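PDB 5XTF: 2,3-dihydroxy-2,3-dihydrophenylpropionate dehydrogenase, which catalyses the NAD+-dependent oxidation of naphthalene cis-dihydrodiol to 1,2-dihydroxynaphthalene, an early step in naphthalene breakdown, as a short-chain dehydrogenase/reductase. Local coordinates for the interface of chains A and B. Residues are numbered along the deposited sequence; one frame, centred on the assembly and turned at random. Chains: chain A/B, 2,3-dihydroxy-2,3-dihydrophenylpropionate dehydrogenase.

The interface of chains A and B. Residues chain A 137, 140, 185-186, 189-190; chain B 114, 170-171, 173-174.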
ATOM      1  N   PHE A 137     -10.097   2.511 -20.439  1.00 21.74           N
ATOM      2  CA  PHE A 137      -9.303   1.958 -21.523  1.00 23.23           C
ATOM      3  C   PHE A 137      -9.762   2.523 -22.865  1.00 23.95           C
ATOM      4  O   PHE A 137      -8.937   2.894 -23.707  1.00 19.79           O
ATOM      5  CB  PHE A 137      -9.408   0.433 -21.527  1.00 19.11           C
ATOM      6  CG  PHE A 137      -8.495  -0.250 -20.546  1.00 24.27           C
ATOM      7  CD1 PHE A 137      -8.983  -0.753 -19.347  1.00 22.36           C
ATOM      8  CD2 PHE A 137      -7.152  -0.399 -20.829  1.00 26.52           C
ATOM      9  CE1 PHE A 137      -8.141  -1.399 -18.449  1.00 22.27           C
ATOM     10  CE2 PHE A 137      -6.311  -1.047 -19.940  1.00 27.36           C
ATOM     11  CZ  PHE A 137      -6.808  -1.541 -18.747  1.00 23.27           C
ATOM     12  N   ILE A 140      -8.846   6.259 -23.274  1.00 22.83           N
ATOM     13  CA  ILE A 140      -7.406   6.454 -23.407  1.00 19.68           C
ATOM     14  C   ILE A 140      -6.908   5.910 -24.741  1.00 21.59           C
ATOM     15  O   ILE A 140      -6.001   6.481 -25.359  1.00 23.98           O
ATOM     16  CB  ILE A 140      -6.669   5.794 -22.224  1.00 26.90           C
ATOM     17  CG1 ILE A 140      -6.899   6.582 -20.928  1.00 21.61           C
ATOM     18  CG2 ILE A 140      -5.172   5.621 -22.527  1.00 20.78           C
ATOM     19  CD1 ILE A 140      -6.711   5.689 -19.687  1.00 28.76           C
ATOM     20  N   ALA A 185       0.241   0.585 -14.394  1.00 24.42           N
ATOM     21  CA  ALA A 185       0.609  -0.080 -15.642  1.00 21.44           C
ATOM     22  C   ALA A 185       0.785   0.922 -16.783  1.00 23.56           C
ATOM     23  O   ALA A 185       1.781   0.871 -17.513  1.00 22.96           O
ATOM     24  CB  ALA A 185      -0.454  -1.123 -15.998  1.00 19.48           C
ATOM     25  N   LEU A 186      -0.180   1.831 -16.967  1.00 21.53           N
ATOM     26  CA  LEU A 186      -0.101   2.757 -18.095  1.00 21.71           C
ATOM     27  C   LEU A 186       0.996   3.791 -17.896  1.00 22.93           C
ATOM     28  O   LEU A 186       1.705   4.135 -18.849  1.00 22.34           O
ATOM     29  CB  LEU A 186      -1.451   3.440 -18.311  1.00 21.57           C
ATOM     30  CG  LEU A 186      -2.494   2.393 -18.745  1.00 26.00           C
ATOM     31  CD1 LEU A 186      -3.865   3.006 -18.825  1.00 24.40           C
ATOM     32  CD2 LEU A 186      -2.109   1.707 -20.063  1.00 20.87           C
ATOM     33  N   GLU A 189       4.121   1.884 -18.903  1.00 22.69           N
ATOM     34  CA  GLU A 189       4.177   1.600 -20.332  1.00 27.29           C
ATOM     35  C   GLU A 189       4.380   2.870 -21.165  1.00 25.27           C
ATOM     36  O   GLU A 189       5.114   2.853 -22.157  1.00 27.79           O
ATOM     37  CB  GLU A 189       2.900   0.883 -20.758  1.00 24.21           C
ATOM     38  CG  GLU A 189       2.785   0.667 -22.232  1.00 33.58           C
ATOM     39  CD  GLU A 189       1.575  -0.170 -22.602  1.00 41.20           C
ATOM     40  OE1 GLU A 189       1.257  -0.229 -23.809  1.00 50.14           O
ATOM     41  OE2 GLU A 189       0.940  -0.760 -21.696  1.00 40.58           O
ATOM     42  N   LEU A 190       3.737   3.978 -20.783  1.00 24.92           N
ATOM     43  CA  LEU A 190       3.695   5.165 -21.634  1.00 25.96           C
ATOM     44  C   LEU A 190       4.786   6.183 -21.335  1.00 25.29           C
ATOM     45  O   LEU A 190       5.003   7.074 -22.151  1.00 26.53           O
ATOM     46  CB  LEU A 190       2.331   5.849 -21.518  1.00 22.85           C
ATOM     47  CG  LEU A 190       1.239   4.926 -22.046  1.00 24.59           C
ATOM     48  CD1 LEU A 190      -0.114   5.554 -21.834  1.00 24.33           C
ATOM     49  CD2 LEU A 190       1.485   4.588 -23.529  1.00 26.75           C
TER
ATOM     50  N   ILE B 114      -1.253  -0.892 -25.020  1.00 33.34           N
ATOM     51  CA  ILE B 114      -2.406  -0.009 -25.101  1.00 32.97           C
ATOM     52  C   ILE B 114      -2.492   0.688 -26.457  1.00 32.75           C
ATOM     53  O   ILE B 114      -3.549   1.228 -26.796  1.00 32.52           O
ATOM     54  CB  ILE B 114      -2.354   1.009 -23.945  1.00 35.81           C
ATOM     55  CG1 ILE B 114      -3.669   1.808 -23.839  1.00 34.73           C
ATOM     56  CG2 ILE B 114      -1.131   1.922 -24.094  1.00 29.96           C
ATOM     57  CD1 ILE B 114      -4.873   0.987 -23.369  1.00 27.72           C
ATOM     58  N   SER B 170      -1.605  -3.854 -19.317  1.00 25.71           N
ATOM     59  CA  SER B 170      -2.436  -3.082 -18.406  1.00 22.40           C
ATOM     60  C   SER B 170      -3.738  -3.794 -18.087  1.00 22.86           C
ATOM     61  O   SER B 170      -4.259  -3.641 -16.978  1.00 23.21           O
ATOM     62  CB  SER B 170      -2.710  -1.700 -18.990  1.00 24.16           C
ATOM     63  OG  SER B 170      -3.387  -1.810 -20.229  1.00 26.39           O
ATOM     64  N   CYS B 171      -4.289  -4.566 -19.033  1.00 24.08           N
ATOM     65  CA  CYS B 171      -5.487  -5.342 -18.712  1.00 26.94           C
ATOM     66  C   CYS B 171      -5.204  -6.322 -17.584  1.00 24.19           C
ATOM     67  O   CYS B 171      -5.918  -6.349 -16.574  1.00 24.96           O
ATOM     68  CB  CYS B 171      -6.003  -6.091 -19.941  1.00 25.45           C
ATOM     69  SG  CYS B 171      -6.446  -4.996 -21.309  1.00 40.10           S
ATOM     70  N   ILE B 173      -2.807  -6.352 -15.354  1.00 20.19           N
ATOM     71  CA  ILE B 173      -2.475  -5.719 -14.084  1.00 20.40           C
ATOM     72  C   ILE B 173      -3.720  -5.127 -13.444  1.00 22.77           C
ATOM     73  O   ILE B 173      -3.902  -5.205 -12.221  1.00 20.33           O
ATOM     74  CB  ILE B 173      -1.365  -4.674 -14.276  1.00 21.32           C
ATOM     75  CG1 ILE B 173      -0.061  -5.390 -14.607  1.00 21.87           C
ATOM     76  CG2 ILE B 173      -1.195  -3.855 -13.021  1.00 20.93           C
ATOM     77  CD1 ILE B 173       1.095  -4.491 -14.825  1.00 27.24           C
ATOM     78  N   ALA B 174      -4.617  -4.566 -14.261  1.00 23.93           N
ATOM     79  CA  ALA B 174      -5.858  -4.017 -13.727  1.00 19.70           C
ATOM     80  C   ALA B 174      -6.747  -5.121 -13.165  1.00 20.84           C
ATOM     81  O   ALA B 174      -7.378  -4.945 -12.118  1.00 19.68           O
ATOM     82  CB  ALA B 174      -6.583  -3.227 -14.814  1.00 19.60           C
TER
HETATM   83  O   HOH W   1      -1.086  -2.353 -21.795  1.00 31.38           O
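Helices of A holding A:Phe137 and A:Glu189 pack on B:Ile114 and B:Ser170 in a two-fold symmetric homodimer interface. It joins two subunits of the tetramer. A:Glu189 carries the polar part. Its CG is anti to the backbone N (chi1 174°) and the chain runs on extended, which brings the carboxylate up to the B:Ile114 backbone. A:Glu189 OE1 accepts a nearly straight hydrogen bond from B:Ile114 N, 2.9 Å long (166° at H). The N-H arrives on the syn side of OE1, slightly out of the carboxylate plane. A:Glu189 OE2 lies 2.6 Å from the oxygen of a bridging water. That water also bonds to B:Ser170 N and to its hydroxyl OG. If the A:Glu189 carboxylate is ionised, the nearby N-terminal end of helix 170-190 of B may help to stabilise its charge. An alanine in place of A:Glu189 would probably leave B:Ile114 N without its acceptor and the water less firmly held. B:Ile114 meets apolar groups with both branches. B:Ile114 CG2 lies 3.8 Å from A:Leu190 CD2. The other branch, with CG1 anti to the backbone N (chi1 -170°), carries B:Ile114 CD1 to the ring edge, in plane and 3.7 Å from A:Phe137 CD2. The ring edge also lies against B:Ser170, with A:Phe137 CE2 3.8 Å from B:Ser170 CB and B:Ser170 O in the ring plane. B:Ser170 CB packs 3.6 Å from A:Leu186 CD2, while B:Ser170 CA rests 3.7 Å from A:Ala185 CB. B:Ile173 CD1 touches A:Ala185 CB at 3.9 Å. A:Phe137 lies on helix 118-150, and A:Ala185 to A:Leu190 end helix 170-190. In chain B, B:Ser170 begins helix 170-190, while B:Ile114 sits in a loop before helix 118-150.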